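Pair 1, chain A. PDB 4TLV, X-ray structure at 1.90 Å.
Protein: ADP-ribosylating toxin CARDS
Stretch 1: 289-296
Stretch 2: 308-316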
# COMPACT_ATOMS: atom_id res chain seq x y z
N MET A 289 3.74 -27.95 -1.58
CA MET A 289 2.82 -27.04 -0.92
C MET A 289 3.62 -26.02 -0.14
O MET A 289 4.54 -26.37 0.61
CB MET A 289 1.91 -27.80 0.03
CG MET A 289 0.91 -28.71 -0.67
SD MET A 289 0.04 -29.71 0.53
CE MET A 289 1.29 -30.88 1.03
N LEU A 290 3.26 -24.76 -0.31
CA LEU A 290 3.82 -23.67 0.48
C LEU A 290 3.27 -23.76 1.90
O LEU A 290 2.06 -23.92 2.09
CB LEU A 290 3.40 -22.34 -0.15
CG LEU A 290 3.98 -21.09 0.50
CD1 LEU A 290 5.51 -21.05 0.29
CD2 LEU A 290 3.31 -19.86 -0.11
N GLN A 291 4.15 -23.64 2.89
CA GLN A 291 3.71 -23.65 4.28
C GLN A 291 4.53 -22.66 5.11
O GLN A 291 5.62 -22.27 4.70
CB GLN A 291 3.81 -25.06 4.87
CG GLN A 291 2.85 -26.04 4.22
CD GLN A 291 2.90 -27.41 4.81
OE1 GLN A 291 3.68 -27.68 5.71
NE2 GLN A 291 2.05 -28.30 4.30
N ALA A 292 4.01 -22.23 6.26
CA ALA A 292 4.75 -21.28 7.09
C ALA A 292 4.41 -21.42 8.56
O ALA A 292 3.33 -21.90 8.92
CB ALA A 292 4.54 -19.82 6.60
N ASP A 293 5.33 -21.01 9.43
CA ASP A 293 5.15 -21.24 10.86
C ASP A 293 5.37 -19.95 11.63
O ASP A 293 6.48 -19.45 11.68
CB ASP A 293 6.15 -22.30 11.35
CG ASP A 293 5.90 -22.71 12.82
OD1 ASP A 293 5.29 -21.93 13.58
OD2 ASP A 293 6.31 -23.83 13.21
N PRO A 294 4.31 -19.40 12.24
CA PRO A 294 4.47 -18.11 12.93
C PRO A 294 5.31 -18.21 14.20
O PRO A 294 5.70 -17.18 14.75
CB PRO A 294 3.04 -17.72 13.33
CG PRO A 294 2.15 -18.64 12.57
CD PRO A 294 2.93 -19.89 12.30
N GLN A 295 5.56 -19.42 14.68
CA GLN A 295 6.39 -19.61 15.87
C GLN A 295 7.85 -19.22 15.62
O GLN A 295 8.53 -18.72 16.51
CB GLN A 295 6.31 -21.07 16.35
CG GLN A 295 6.89 -21.32 17.75
CD GLN A 295 8.39 -21.54 17.75
OE1 GLN A 295 8.91 -22.13 16.67
NE2 GLN A 295 9.08 -21.18 18.71
N ASN A 296 8.32 -19.44 14.40
CA ASN A 296 9.70 -19.08 14.05
C ASN A 296 9.79 -18.29 12.75
O ASN A 296 10.88 -18.07 12.22
CB ASN A 296 10.56 -20.33 13.95
CG ASN A 296 9.97 -21.38 13.02
OD1 ASN A 296 9.19 -21.06 12.13
ND2 ASN A 296 10.33 -22.65 13.24
N SER A 308 6.75 -28.07 19.08
CA SER A 308 5.43 -27.81 19.63
C SER A 308 4.72 -26.64 18.92
O SER A 308 3.97 -25.88 19.54
CB SER A 308 5.50 -27.57 21.14
OG SER A 308 6.24 -26.40 21.45
N SER A 309 4.99 -26.50 17.63
CA SER A 309 4.18 -25.63 16.78
C SER A 309 3.63 -26.45 15.61
O SER A 309 3.73 -27.68 15.61
CB SER A 309 4.99 -24.44 16.26
OG SER A 309 4.13 -23.51 15.62
N PHE A 310 3.05 -25.77 14.63
CA PHE A 310 2.50 -26.45 13.47
C PHE A 310 2.54 -25.56 12.24
O PHE A 310 2.49 -24.34 12.36
CB PHE A 310 1.08 -26.94 13.75
CG PHE A 310 0.11 -25.85 14.14
CD1 PHE A 310 0.05 -25.38 15.44
CD2 PHE A 310 -0.76 -25.30 13.19
CE1 PHE A 310 -0.85 -24.38 15.81
CE2 PHE A 310 -1.66 -24.30 13.54
CZ PHE A 310 -1.71 -23.84 14.86
N PRO A 311 2.62 -26.17 11.05
CA PRO A 311 2.67 -25.40 9.81
C PRO A 311 1.29 -24.86 9.48
O PRO A 311 0.29 -25.54 9.70
CB PRO A 311 3.10 -26.44 8.76
CG PRO A 311 3.45 -27.70 9.53
CD PRO A 311 2.69 -27.62 10.81
N GLN A 312 1.23 -23.65 8.96
CA GLN A 312 -0.04 -23.10 8.50
C GLN A 312 0.00 -23.04 6.97
O GLN A 312 1.07 -22.85 6.38
CB GLN A 312 -0.31 -21.76 9.18
CG GLN A 312 -0.58 -21.95 10.69
CD GLN A 312 -0.90 -20.65 11.41
OE1 GLN A 312 -1.18 -19.64 10.78
NE2 GLN A 312 -0.86 -20.69 12.74
N THR A 313 -1.15 -23.23 6.34
CA THR A 313 -1.18 -23.64 4.95
C THR A 313 -2.01 -22.72 4.06
O THR A 313 -1.97 -22.85 2.84
CB THR A 313 -1.76 -25.07 4.81
OG1 THR A 313 -3.15 -25.06 5.18
CG2 THR A 313 -1.03 -26.06 5.71
N ILE A 314 -2.78 -21.82 4.66
CA ILE A 314 -3.66 -20.96 3.86
C ILE A 314 -3.07 -19.56 3.68
O ILE A 314 -2.75 -18.89 4.66
CB ILE A 314 -5.07 -20.84 4.46
CG1 ILE A 314 -5.71 -22.24 4.66
CG2 ILE A 314 -5.94 -19.87 3.62
CD1 ILE A 314 -5.80 -23.11 3.36
N PHE A 315 -2.94 -19.14 2.43
CA PHE A 315 -2.37 -17.84 2.09
C PHE A 315 -3.30 -17.08 1.16
O PHE A 315 -4.16 -17.67 0.50
CB PHE A 315 -1.00 -17.98 1.41
CG PHE A 315 0.04 -18.67 2.26
CD1 PHE A 315 0.07 -20.05 2.33
CD2 PHE A 315 0.96 -17.94 2.99
CE1 PHE A 315 1.01 -20.71 3.11
CE2 PHE A 315 1.91 -18.58 3.78
CZ PHE A 315 1.93 -19.98 3.84
N PHE A 316 -3.14 -15.76 1.12
CA PHE A 316 -3.80 -14.95 0.11
C PHE A 316 -2.87 -13.85 -0.37
O PHE A 316 -1.95 -13.45 0.34
CB PHE A 316 -5.13 -14.38 0.64
CG PHE A 316 -4.99 -13.47 1.83
CD1 PHE A 316 -4.73 -12.12 1.66
CD2 PHE A 316 -5.20 -13.95 3.12
CE1 PHE A 316 -4.62 -11.27 2.76
CE2 PHE A 316 -5.11 -13.10 4.23
CZ PHE A 316 -4.80 -11.76 4.04
O HOH W 1 -0.42 -24.18 1.11

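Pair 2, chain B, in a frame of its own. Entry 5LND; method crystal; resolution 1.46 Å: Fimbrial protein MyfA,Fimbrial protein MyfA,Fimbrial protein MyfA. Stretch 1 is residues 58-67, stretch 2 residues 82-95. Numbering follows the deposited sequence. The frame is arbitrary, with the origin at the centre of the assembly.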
# COMPACT_ATOMS: atom_id res chain seq x y z
N ARG B 58 -2.71 1.17 -1.08
CA ARG B 58 -3.67 2.23 -1.37
C ARG B 58 -3.44 2.83 -2.75
O ARG B 58 -2.31 2.91 -3.22
CB ARG B 58 -3.57 3.33 -0.30
CG ARG B 58 -3.55 2.78 1.12
CD ARG B 58 -3.27 3.86 2.16
NE ARG B 58 -4.34 4.85 2.20
CZ ARG B 58 -5.53 4.66 2.78
NH1 ARG B 58 -5.82 3.50 3.38
NH2 ARG B 58 -6.43 5.62 2.76
N VAL B 59 -4.53 3.23 -3.41
CA VAL B 59 -4.45 3.96 -4.68
C VAL B 59 -5.39 5.16 -4.64
O VAL B 59 -6.58 5.00 -4.38
CB VAL B 59 -4.81 3.08 -5.87
CG1 VAL B 59 -4.67 3.85 -7.18
CG2 VAL B 59 -3.94 1.85 -5.89
N ASP B 60 -4.86 6.35 -4.90
CA ASP B 60 -5.68 7.56 -4.89
C ASP B 60 -6.80 7.51 -5.92
O ASP B 60 -6.63 6.94 -6.99
CB ASP B 60 -4.81 8.79 -5.14
CG ASP B 60 -3.81 9.03 -4.04
OD1 ASP B 60 -4.07 8.57 -2.91
OD2 ASP B 60 -2.77 9.67 -4.30
N LEU B 61 -7.94 8.10 -5.57
CA LEU B 61 -9.06 8.22 -6.50
C LEU B 61 -9.22 9.68 -6.92
O LEU B 61 -8.92 10.58 -6.15
CB LEU B 61 -10.34 7.71 -5.86
CG LEU B 61 -10.34 6.22 -5.58
CD1 LEU B 61 -11.68 5.83 -4.96
CD2 LEU B 61 -10.09 5.45 -6.87
N HIS B 62 -9.68 9.88 -8.15
CA HIS B 62 -9.89 11.21 -8.69
C HIS B 62 -11.18 11.23 -9.47
O HIS B 62 -11.61 10.22 -10.02
CB HIS B 62 -8.76 11.60 -9.64
CG HIS B 62 -7.40 11.40 -9.08
ND1 HIS B 62 -6.74 12.37 -8.36
CD2 HIS B 62 -6.56 10.34 -9.14
CE1 HIS B 62 -5.55 11.92 -7.99
NE2 HIS B 62 -5.42 10.69 -8.45
N THR B 63 -11.79 12.41 -9.54
CA THR B 63 -13.02 12.60 -10.29
C THR B 63 -13.01 13.99 -10.90
O THR B 63 -12.58 14.95 -10.27
CB THR B 63 -14.28 12.36 -9.40
OG1 THR B 63 -15.47 12.52 -10.18
CG2 THR B 63 -14.32 13.32 -8.23
N ASN B 64 -13.46 14.09 -12.15
CA ASN B 64 -13.52 15.37 -12.83
C ASN B 64 -14.90 15.98 -12.72
O ASN B 64 -15.17 17.04 -13.28
CB ASN B 64 -13.15 15.22 -14.30
CG ASN B 64 -11.69 14.88 -14.52
OD1 ASN B 64 -10.81 15.33 -13.78
ND2 ASN B 64 -11.41 14.07 -15.54
N GLU B 65 -15.78 15.30 -11.99
CA GLU B 65 -17.16 15.74 -11.85
C GLU B 65 -17.45 16.35 -10.48
O GLU B 65 -18.44 17.05 -10.33
CB GLU B 65 -18.12 14.57 -12.09
CG GLU B 65 -18.02 13.94 -13.48
CD GLU B 65 -16.82 13.04 -13.62
OE1 GLU B 65 -16.44 12.40 -12.62
OE2 GLU B 65 -16.24 12.97 -14.72
N LEU B 66 -16.59 16.09 -9.50
CA LEU B 66 -16.83 16.59 -8.15
C LEU B 66 -15.69 17.44 -7.62
O LEU B 66 -14.54 17.28 -8.00
CB LEU B 66 -17.10 15.43 -7.18
CG LEU B 66 -18.08 14.32 -7.56
CD1 LEU B 66 -18.05 13.27 -6.48
CD2 LEU B 66 -19.48 14.79 -7.73
N SER B 67 -16.03 18.38 -6.74
CA SER B 67 -15.04 19.20 -6.09
C SER B 67 -14.59 18.48 -4.85
O SER B 67 -15.18 17.49 -4.45
CB SER B 67 -15.62 20.57 -5.75
OG SER B 67 -15.83 21.34 -6.90
N VAL B 82 -27.05 13.08 -10.72
CA VAL B 82 -25.62 13.33 -10.89
C VAL B 82 -24.86 12.02 -11.09
O VAL B 82 -25.08 11.04 -10.38
CB VAL B 82 -25.02 14.01 -9.65
CG1 VAL B 82 -23.53 14.26 -9.85
CG2 VAL B 82 -25.74 15.30 -9.36
N GLU B 83 -23.96 12.01 -12.06
CA GLU B 83 -23.05 10.90 -12.25
C GLU B 83 -21.62 11.34 -12.05
O GLU B 83 -21.27 12.49 -12.34
CB GLU B 83 -23.20 10.31 -13.64
CG GLU B 83 -24.64 10.05 -14.02
CD GLU B 83 -24.75 9.07 -15.15
OE1 GLU B 83 -23.70 8.62 -15.65
OE2 GLU B 83 -25.89 8.75 -15.54
N ALA B 84 -20.79 10.42 -11.57
CA ALA B 84 -19.36 10.68 -11.44
C ALA B 84 -18.60 9.40 -11.69
O ALA B 84 -19.02 8.33 -11.24
CB ALA B 84 -19.03 11.22 -10.07
N THR B 85 -17.49 9.50 -12.42
CA THR B 85 -16.56 8.39 -12.56
C THR B 85 -15.32 8.68 -11.74
O THR B 85 -14.80 9.80 -11.77
CB THR B 85 -16.16 8.13 -14.01
OG1 THR B 85 -17.33 7.97 -14.81
CG2 THR B 85 -15.31 6.88 -14.13
N PHE B 86 -14.85 7.69 -10.99
CA PHE B 86 -13.62 7.84 -10.24
C PHE B 86 -12.53 7.07 -10.96
O PHE B 86 -12.64 5.86 -11.18
CB PHE B 86 -13.79 7.36 -8.80
CG PHE B 86 -14.76 8.17 -8.01
CD1 PHE B 86 -14.33 9.23 -7.22
CD2 PHE B 86 -16.13 7.88 -8.05
CE1 PHE B 86 -15.24 9.98 -6.48
CE2 PHE B 86 -17.04 8.63 -7.32
CZ PHE B 86 -16.59 9.68 -6.54
N PHE B 87 -11.47 7.78 -11.35
CA PHE B 87 -10.43 7.18 -12.16
C PHE B 87 -9.09 7.19 -11.43
O PHE B 87 -8.91 7.93 -10.46
CB PHE B 87 -10.31 7.91 -13.49
CG PHE B 87 -9.89 9.34 -13.37
CD1 PHE B 87 -8.55 9.68 -13.30
CD2 PHE B 87 -10.84 10.35 -13.31
CE1 PHE B 87 -8.17 10.99 -13.17
CE2 PHE B 87 -10.46 11.67 -13.18
CZ PHE B 87 -9.12 11.98 -13.11
N LEU B 88 -8.16 6.36 -11.90
CA LEU B 88 -6.80 6.36 -11.40
C LEU B 88 -5.98 7.26 -12.31
O LEU B 88 -6.20 7.29 -13.51
CB LEU B 88 -6.24 4.95 -11.40
CG LEU B 88 -7.11 3.90 -10.72
CD1 LEU B 88 -6.39 2.57 -10.69
CD2 LEU B 88 -7.48 4.35 -9.32
N ALA B 89 -5.04 8.02 -11.75
CA ALA B 89 -4.27 8.95 -12.57
C ALA B 89 -3.29 8.21 -13.47
O ALA B 89 -2.77 7.15 -13.13
CB ALA B 89 -3.56 9.97 -11.70
N ALA B 90 -3.04 8.79 -14.64
CA ALA B 90 -2.01 8.30 -15.54
C ALA B 90 -0.65 8.40 -14.85
O ALA B 90 -0.34 9.42 -14.25
CB ALA B 90 -1.99 9.12 -16.79
N GLY B 91 0.16 7.35 -14.96
CA GLY B 91 1.49 7.35 -14.39
C GLY B 91 1.59 6.65 -13.05
O GLY B 91 2.69 6.41 -12.54
N ASP B 92 0.43 6.34 -12.47
CA ASP B 92 0.38 5.60 -11.21
C ASP B 92 0.83 4.16 -11.40
O ASP B 92 0.34 3.46 -12.29
CB ASP B 92 -1.04 5.65 -10.62
CG ASP B 92 -1.28 6.89 -9.77
OD1 ASP B 92 -0.80 7.98 -10.15
OD2 ASP B 92 -1.96 6.77 -8.73
N GLU B 93 1.76 3.73 -10.56
CA GLU B 93 2.23 2.35 -10.58
C GLU B 93 1.36 1.54 -9.65
O GLU B 93 1.42 1.69 -8.44
CB GLU B 93 3.69 2.28 -10.14
CG GLU B 93 4.61 3.06 -11.07
CD GLU B 93 6.00 2.46 -11.14
OE1 GLU B 93 6.28 1.53 -10.35
OE2 GLU B 93 6.80 2.92 -11.99
N VAL B 94 0.52 0.70 -10.24
CA VAL B 94 -0.51 -0.02 -9.49
C VAL B 94 -0.23 -1.50 -9.45
O VAL B 94 0.03 -2.12 -10.47
CB VAL B 94 -1.88 0.20 -10.11
CG1 VAL B 94 -2.91 -0.57 -9.35
CG2 VAL B 94 -2.23 1.68 -10.12
N LYS B 95 -0.31 -2.07 -8.26
CA LYS B 95 -0.09 -3.49 -8.08
C LYS B 95 -1.40 -4.23 -8.16
O LYS B 95 -2.46 -3.65 -8.00
CB LYS B 95 0.56 -3.73 -6.73
CG LYS B 95 1.86 -2.98 -6.55
CD LYS B 95 2.71 -3.59 -5.45
CE LYS B 95 4.20 -3.39 -5.73
NZ LYS B 95 4.99 -3.00 -4.53
O HOH W 2 -2.11 6.47 -6.03
O HOH W 3 -4.60 7.59 -9.10

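Superposing N, CA and C of 14 central residues brings pair 2 onto pair 1 with an RMSD of 1.0 Å. In both, a single antiparallel bridge ties the two stretches together, and its residues match: Ala A292 with His B62 (CA atoms 0.4 Å apart after superposition) and Gln A312 with Phe B87 (0.9 Å). Each bridge carries two backbone hydrogen bonds. In pair 1, Ala A292 N donates to Gln A312 O (3.0 Å, 155°) and Gln A312 N to Ala A292 O (2.7 Å, 168°). In pair 2, His B62 N donates to Phe B87 O (3.1 Å, 138°) and Phe B87 N to His B62 O (2.8 Å, 157°). The first bond of pair 2 is the least straight of the four.

At the bridge itself the side chains differ in bulk, with Ala A292 matched by His B62 and Gln A312 by Phe B87. The methyl of Ala A292 packs against an aromatic ring from farther along the chain: Ala A292 CB lies 3.8 Å from Phe A315 CZ, near the ring plane, while Leu A290 CD2 sits 4.0 Å from the ring centroid of Phe A315, 7° off its normal. In pair 2 a phenylalanine ring packs on the bridge partner's CB from within the bridge itself: the ring centroid of Phe B87 is 3.8 Å from His B62 CB, which lies over the face. The rings of His B62 and Phe B87 are near parallel (28°) but slid apart, with centroids 5.7 Å apart, so they barely overlap.

One residue along, Gln A291 matches Leu B61, and Thr A313 matches Leu B88. Pair 1 places Gln A291 NE2 4.1 Å from Thr A313 CG2; pair 2 makes a purely apolar contact, Leu B61 CD2 to Leu B88 CD2 at 3.7 Å.

On the other side of the bridge, Asp A293 matches Thr B63 and Pro A311 matches Phe B86, with CA atoms 0.3 Å apart in each case after superposition. Thr B63 OG1 lies over one face of the Phe B86 ring, and Thr B63 CB is 3.8 Å from Phe B86 CD1. Asp A293 instead reaches Ser A309, whose OG donates to Asp A293 OD1 (2.8 Å); that carboxylate oxygen also accepts from Gln A295 N (2.8 Å).

The position of Ser A309 is held by Ala B84, which has no hydroxyl. Here the carboxylate comes from Glu B65, matched to Gln A295: Glu B65 OE1 accepts from Thr B63 OG1 (2.6 Å) and from Thr B85 N (3.1 Å, 144°). Both pairs thus place a carboxylate beyond the bridge to link the stretches, but from positions two residues apart.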